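PDB 4QRN: 5-Carboxyvanillate Decarboxylase from Novosphingobium aromaticivorans, which probably catalyses the metal-dependent, non-oxidative decarboxylation of 5-carboxyvanillate, as a member of the amidohydrolase superfamily. Local coordinates for residues 174-188 with 204-216. Sequence-based numbering, arbitrary orientation.
Sequences FKGIQINSHTQGRYL and DQPLYIHPATSPD. With MN (manganese (II) ion), chain E; 1DF (4-hydroxy-3-methoxy-5-nitrobenzoic acid), chain F; ACT (acetate ion), chain L.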
loop_
_atom_site.group_PDB
_atom_site.type_symbol
_atom_site.label_atom_id
_atom_site.label_comp_id
_atom_site.label_asym_id
_atom_site.label_seq_id
_atom_site.Cartn_x
_atom_site.Cartn_y
_atom_site.Cartn_z
ATOM N N PHE A 174 28.684 -8.849 12.062
ATOM C CA PHE A 174 27.359 -8.403 11.676
ATOM C C PHE A 174 26.371 -9.553 11.718
ATOM O O PHE A 174 26.743 -10.730 11.644
ATOM C CB PHE A 174 27.382 -7.816 10.276
ATOM C CG PHE A 174 28.158 -6.522 10.139
ATOM C CD1 PHE A 174 28.580 -5.771 11.237
ATOM C CD2 PHE A 174 28.435 -6.051 8.868
ATOM C CE1 PHE A 174 29.257 -4.573 11.061
ATOM C CE2 PHE A 174 29.115 -4.849 8.678
ATOM C CZ PHE A 174 29.540 -4.117 9.786
ATOM N N LYS A 175 25.090 -9.198 11.812
ATOM C CA LYS A 175 24.018 -10.181 12.009
ATOM C C LYS A 175 23.178 -10.404 10.763
ATOM O O LYS A 175 22.288 -11.250 10.752
ATOM C CB LYS A 175 23.153 -9.751 13.196
ATOM C CG LYS A 175 23.933 -9.720 14.499
ATOM C CD LYS A 175 24.515 -11.068 14.889
ATOM C CE LYS A 175 25.158 -10.999 16.259
ATOM N NZ LYS A 175 25.599 -12.350 16.677
ATOM N N GLY A 176 23.487 -9.697 9.681
ATOM C CA GLY A 176 22.756 -9.817 8.426
ATOM C C GLY A 176 23.095 -8.605 7.601
ATOM O O GLY A 176 24.092 -7.926 7.881
ATOM N N ILE A 177 22.276 -8.343 6.582
ATOM C CA ILE A 177 22.480 -7.187 5.720
ATOM C C ILE A 177 21.135 -6.494 5.507
ATOM O O ILE A 177 20.061 -7.106 5.573
ATOM C CB ILE A 177 23.145 -7.483 4.332
ATOM C CG1 ILE A 177 22.261 -8.426 3.493
ATOM C CG2 ILE A 177 24.574 -8.011 4.530
ATOM C CD1 ILE A 177 22.648 -8.480 2.048
ATOM N N GLN A 178 21.245 -5.190 5.242
ATOM C CA GLN A 178 20.105 -4.400 4.791
ATOM C C GLN A 178 20.326 -4.009 3.345
ATOM O O GLN A 178 21.373 -3.460 3.003
ATOM C CB GLN A 178 19.965 -3.136 5.654
ATOM C CG GLN A 178 18.852 -2.209 5.141
ATOM C CD GLN A 178 18.620 -1.052 6.075
ATOM O OE1 GLN A 178 18.141 -1.240 7.195
ATOM N NE2 GLN A 178 18.963 0.159 5.625
ATOM N N ILE A 179 19.334 -4.288 2.492
ATOM C CA ILE A 179 19.331 -3.798 1.122
ATOM C C ILE A 179 18.189 -2.793 1.035
ATOM O O ILE A 179 17.064 -3.059 1.481
ATOM C CB ILE A 179 19.182 -4.940 0.094
ATOM C CG1 ILE A 179 20.443 -5.819 0.131
ATOM C CG2 ILE A 179 18.931 -4.368 -1.327
ATOM C CD1 ILE A 179 20.424 -6.998 -0.847
ATOM N N ASN A 180 18.494 -1.624 0.483
ATOM C CA ASN A 180 17.575 -0.496 0.401
ATOM C C ASN A 180 16.751 -0.606 -0.858
ATOM O O ASN A 180 16.854 0.199 -1.787
ATOM C CB ASN A 180 18.403 0.777 0.481
ATOM C CG ASN A 180 19.250 0.770 1.696
ATOM O OD1 ASN A 180 18.708 0.800 2.803
ATOM N ND2 ASN A 180 20.580 0.661 1.524
ATOM N N SER A 181 15.955 -1.666 -0.904
ATOM C CA SER A 181 15.060 -1.991 -1.992
ATOM C C SER A 181 15.792 -1.965 -3.335
ATOM O O SER A 181 16.837 -2.605 -3.437
ATOM C CB SER A 181 13.766 -1.174 -1.918
ATOM O OG SER A 181 12.755 -1.874 -2.593
ATOM N N HIS A 182 15.220 -1.362 -4.384
ATOM C CA HIS A 182 15.771 -1.533 -5.729
ATOM C C HIS A 182 17.212 -1.019 -5.842
ATOM O O HIS A 182 17.668 -0.164 -5.081
ATOM C CB HIS A 182 14.896 -0.806 -6.776
ATOM C CG HIS A 182 15.021 0.679 -6.738
ATOM N ND1 HIS A 182 15.884 1.381 -7.559
ATOM C CD2 HIS A 182 14.388 1.594 -5.960
ATOM C CE1 HIS A 182 15.777 2.672 -7.276
ATOM N NE2 HIS A 182 14.871 2.828 -6.317
ATOM N N THR A 183 17.918 -1.560 -6.835
ATOM C CA THR A 183 19.211 -1.016 -7.213
ATOM C C THR A 183 19.092 -0.514 -8.634
ATOM O O THR A 183 18.941 -1.306 -9.578
ATOM C CB THR A 183 20.344 -2.069 -7.057
ATOM O OG1 THR A 183 20.523 -2.331 -5.665
ATOM C CG2 THR A 183 21.673 -1.568 -7.630
ATOM N N GLN A 184 19.085 0.808 -8.766
ATOM C CA GLN A 184 19.014 1.441 -10.088
ATOM C C GLN A 184 17.849 0.880 -10.916
ATOM O O GLN A 184 17.970 0.630 -12.116
ATOM C CB GLN A 184 20.368 1.342 -10.793
ATOM C CG GLN A 184 21.397 2.149 -10.022
ATOM C CD GLN A 184 22.800 1.983 -10.542
ATOM O OE1 GLN A 184 23.037 2.092 -11.740
ATOM N NE2 GLN A 184 23.742 1.711 -9.645
ATOM N N GLY A 185 16.710 0.720 -10.259
ATOM C CA GLY A 185 15.495 0.317 -10.932
ATOM C C GLY A 185 15.329 -1.181 -11.133
ATOM O O GLY A 185 14.337 -1.609 -11.745
ATOM N N ARG A 186 16.272 -1.970 -10.621
ATOM C CA ARG A 186 16.238 -3.430 -10.738
ATOM C C ARG A 186 15.921 -4.044 -9.385
ATOM O O ARG A 186 16.402 -3.575 -8.343
ATOM C CB ARG A 186 17.582 -3.978 -11.237
ATOM C CG ARG A 186 17.988 -3.414 -12.575
ATOM C CD ARG A 186 19.347 -3.951 -12.981
ATOM N NE ARG A 186 19.247 -5.356 -13.334
ATOM C CZ ARG A 186 20.274 -6.082 -13.742
ATOM N NH1 ARG A 186 21.483 -5.537 -13.797
ATOM N NH2 ARG A 186 20.091 -7.347 -14.087
ATOM N N TYR A 187 15.178 -5.145 -9.422
ATOM C CA TYR A 187 14.660 -5.817 -8.225
ATOM C C TYR A 187 15.298 -7.175 -8.037
ATOM O O TYR A 187 15.768 -7.807 -8.994
ATOM C CB TYR A 187 13.110 -5.901 -8.318
ATOM C CG TYR A 187 12.495 -4.513 -8.266
ATOM C CD1 TYR A 187 12.360 -3.723 -9.409
ATOM C CD2 TYR A 187 12.173 -3.947 -7.035
ATOM C CE1 TYR A 187 11.896 -2.409 -9.326
ATOM C CE2 TYR A 187 11.701 -2.632 -6.932
ATOM C CZ TYR A 187 11.571 -1.869 -8.089
ATOM O OH TYR A 187 11.154 -0.568 -8.036
ATOM N N LEU A 188 15.294 -7.626 -6.794
ATOM C CA LEU A 188 16.092 -8.790 -6.391
ATOM C C LEU A 188 15.541 -10.108 -6.897
ATOM O O LEU A 188 16.208 -11.130 -6.753
ATOM C CB LEU A 188 16.219 -8.829 -4.865
ATOM C CG LEU A 188 17.073 -7.714 -4.248
ATOM C CD1 LEU A 188 16.791 -7.689 -2.765
ATOM C CD2 LEU A 188 18.592 -7.886 -4.536
ATOM N N ASP A 204 23.504 -18.141 6.883
ATOM C CA ASP A 204 22.223 -18.274 7.600
ATOM C C ASP A 204 21.797 -16.994 8.308
ATOM O O ASP A 204 21.488 -17.005 9.496
ATOM C CB ASP A 204 22.255 -19.451 8.583
ATOM C CG ASP A 204 20.881 -19.796 9.119
ATOM O OD1 ASP A 204 19.880 -19.623 8.385
ATOM O OD2 ASP A 204 20.807 -20.205 10.294
ATOM N N GLN A 205 21.787 -15.895 7.567
ATOM C CA GLN A 205 21.426 -14.616 8.149
ATOM C C GLN A 205 20.240 -14.019 7.415
ATOM O O GLN A 205 20.032 -14.307 6.230
ATOM C CB GLN A 205 22.595 -13.646 8.096
ATOM C CG GLN A 205 23.689 -14.049 9.050
ATOM C CD GLN A 205 24.794 -13.028 9.137
ATOM O OE1 GLN A 205 25.007 -12.261 8.202
ATOM N NE2 GLN A 205 25.516 -13.007 10.268
ATOM N N PRO A 206 19.493 -13.155 8.107
ATOM C CA PRO A 206 18.349 -12.500 7.471
ATOM C C PRO A 206 18.763 -11.345 6.591
ATOM O O PRO A 206 19.794 -10.685 6.804
ATOM C CB PRO A 206 17.554 -11.970 8.667
ATOM C CG PRO A 206 18.628 -11.712 9.708
ATOM C CD PRO A 206 19.597 -12.828 9.543
ATOM N N LEU A 207 17.901 -11.094 5.612
ATOM C CA LEU A 207 17.943 -9.915 4.774
ATOM C C LEU A 207 16.877 -8.952 5.243
ATOM O O LEU A 207 15.698 -9.334 5.287
ATOM C CB LEU A 207 17.629 -10.320 3.335
ATOM C CG LEU A 207 17.394 -9.163 2.369
ATOM C CD1 LEU A 207 18.632 -8.236 2.255
ATOM C CD2 LEU A 207 17.001 -9.697 1.008
ATOM N N TYR A 208 17.240 -7.712 5.566
ATOM C CA TYR A 208 16.250 -6.664 5.836
ATOM C C TYR A 208 16.089 -5.858 4.540
ATOM O O TYR A 208 17.063 -5.254 4.064
ATOM C CB TYR A 208 16.751 -5.787 6.992
ATOM C CG TYR A 208 15.657 -5.017 7.728
ATOM C CD1 TYR A 208 14.901 -4.026 7.105
ATOM C CD2 TYR A 208 15.373 -5.293 9.057
ATOM C CE1 TYR A 208 13.899 -3.334 7.795
ATOM C CE2 TYR A 208 14.403 -4.592 9.757
ATOM C CZ TYR A 208 13.673 -3.610 9.124
ATOM O OH TYR A 208 12.706 -2.936 9.834
ATOM N N ILE A 209 14.894 -5.883 3.944
ATOM C CA ILE A 209 14.641 -5.033 2.777
ATOM C C ILE A 209 14.034 -3.752 3.315
ATOM O O ILE A 209 12.876 -3.717 3.738
ATOM C CB ILE A 209 13.751 -5.678 1.718
ATOM C CG1 ILE A 209 14.375 -6.976 1.227
ATOM C CG2 ILE A 209 13.597 -4.693 0.539
ATOM C CD1 ILE A 209 13.564 -7.711 0.167
ATOM N N HIS A 210 14.863 -2.715 3.359
ATOM C CA HIS A 210 14.475 -1.402 3.839
ATOM C C HIS A 210 13.973 -0.568 2.658
ATOM O O HIS A 210 14.409 -0.781 1.524
ATOM C CB HIS A 210 15.721 -0.739 4.434
ATOM C CG HIS A 210 15.441 0.566 5.110
ATOM N ND1 HIS A 210 15.337 1.750 4.424
ATOM C CD2 HIS A 210 15.219 0.860 6.416
ATOM C CE1 HIS A 210 15.042 2.718 5.287
ATOM N NE2 HIS A 210 14.990 2.210 6.508
ATOM N N PRO A 211 13.098 0.423 2.891
ATOM C CA PRO A 211 12.629 1.212 1.752
ATOM C C PRO A 211 13.718 2.047 1.097
ATOM O O PRO A 211 14.790 2.351 1.637
ATOM C CB PRO A 211 11.581 2.141 2.371
ATOM C CG PRO A 211 11.080 1.427 3.584
ATOM C CD PRO A 211 12.318 0.700 4.117
ATOM N N ALA A 212 13.368 2.469 -0.107
ATOM C CA ALA A 212 14.037 3.516 -0.847
ATOM C C ALA A 212 12.955 4.254 -1.597
ATOM O O ALA A 212 11.835 3.769 -1.772
ATOM C CB ALA A 212 15.075 2.941 -1.821
ATOM N N THR A 213 13.303 5.433 -2.088
ATOM C CA THR A 213 12.480 6.067 -3.089
ATOM C C THR A 213 12.320 5.149 -4.308
ATOM O O THR A 213 13.224 4.386 -4.656
ATOM C CB THR A 213 13.091 7.406 -3.550
ATOM O OG1 THR A 213 14.483 7.245 -3.872
ATOM C CG2 THR A 213 12.958 8.456 -2.467
ATOM N N SER A 214 11.168 5.261 -4.950
ATOM C CA SER A 214 10.903 4.513 -6.159
ATOM C C SER A 214 11.881 4.914 -7.255
ATOM O O SER A 214 12.376 6.045 -7.275
ATOM C CB SER A 214 9.488 4.841 -6.636
ATOM O OG SER A 214 8.494 4.430 -5.709
ATOM N N PRO A 215 12.142 4.007 -8.195
ATOM C CA PRO A 215 12.952 4.380 -9.355
ATOM C C PRO A 215 12.224 5.355 -10.275
ATOM O O PRO A 215 11.010 5.552 -10.154
ATOM C CB PRO A 215 13.231 3.035 -10.031
ATOM C CG PRO A 215 12.026 2.195 -9.681
ATOM C CD PRO A 215 11.637 2.625 -8.286
ATOM N N ASP A 216 12.967 5.958 -11.192
ATOM C CA ASP A 216 12.398 6.927 -12.104
ATOM C C ASP A 216 11.240 6.344 -12.911
ATOM O O ASP A 216 10.358 7.090 -13.345
ATOM C CB ASP A 216 13.483 7.465 -13.045
ATOM C CG ASP A 216 14.354 8.532 -12.409
ATOM O OD1 ASP A 216 14.139 8.915 -11.249
ATOM O OD2 ASP A 216 15.285 9.005 -13.095
HETATM MN MN MN E . 14.228 3.326 8.281
HETATM C C1 1DF F . 12.820 8.400 6.345
HETATM C CO1 1DF F . 12.183 7.378 6.989
HETATM C CO2 1DF F . 14.063 8.152 5.720
HETATM C CM1 1DF F . 12.892 6.132 7.063
HETATM C CM2 1DF F . 14.761 6.983 5.942
HETATM O OM 1DF F . 15.987 6.713 5.402
HETATM C CZ 1DF F . 14.236 5.974 6.736
HETATM C CC 1DF F . 12.213 9.748 6.215
HETATM C CV 1DF F . 16.451 7.584 4.370
HETATM O O1 1DF F . 11.405 10.142 7.154
HETATM O O2 1DF F . 12.516 10.443 5.239
HETATM O O3 1DF F . 14.932 4.938 7.103
HETATM N N 1DF F . 12.014 4.936 7.305
HETATM O O11 1DF F . 12.433 3.814 7.263
HETATM O O22 1DF F . 10.772 5.144 7.396
HETATM C C ACT L . 22.682 -2.420 -12.535
HETATM O O ACT L . 22.536 -3.662 -12.471
HETATM O OXT ACT L . 21.990 -1.807 -13.388
HETATM C CH3 ACT L . 23.649 -1.699 -11.646
HETATM O O HOH W 1 15.113 5.968 -6.302
HETATM O O HOH W 2 16.098 2.966 9.362
#
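Strands 177-179 and 207-209 are the parallel pair of a beta-alpha-beta unit, joined through helix 194-203, and Ile177 is bridged to Leu207, Gln178 to Tyr208 and Ile179 to Ile209. Tyr208 N donates to Ile177 O, and Tyr208 O accepts from Ile179 N, both at 2.9 Å. His210 N continues the ladder to Ile179 O.

Just past the C-terminal end of strand 207-209, His210 enters the metal site. Gln178 reaches across to His210 with CG anti to its backbone N (chi1 175°), which brings Gln178 CD to 3.3 Å from His210 CB. Its amide lies 22° from the imidazole plane. Gln178 NE2 donates to Asn180 OD1 at 2.9 Å, tying the amide down. His210 ND1 donates to a lone pair of Pro211 O, which helps to fix the ring rotation and leaves His210 NE2 to bind manganese at 2.2 Å. Glu41 and Asp336 also bind the metal, and Tyr208 OH is hydrogen-bonded to Glu41.

On the face with Ile177 and Ile179, Leu207 CD1 packs against Ile177 CG1 and lies 3.7 Å from Ile179 CG1. Helix 194-203 covers this side through Phe197 and Leu200.

Beyond the strands, His182 joins the two loops. His182 NE2 donates to Thr213 O at 2.8 Å, in the plane of the ring, while ND1 accepts from Gly185 N. Pro215 CD lies over one face of the His182 ring in a CH-pi contact, 3.9 Å from its centroid. A metal-binding histidine just after a parallel strand is characteristic of the amidohydrolase (beta/alpha) barrel.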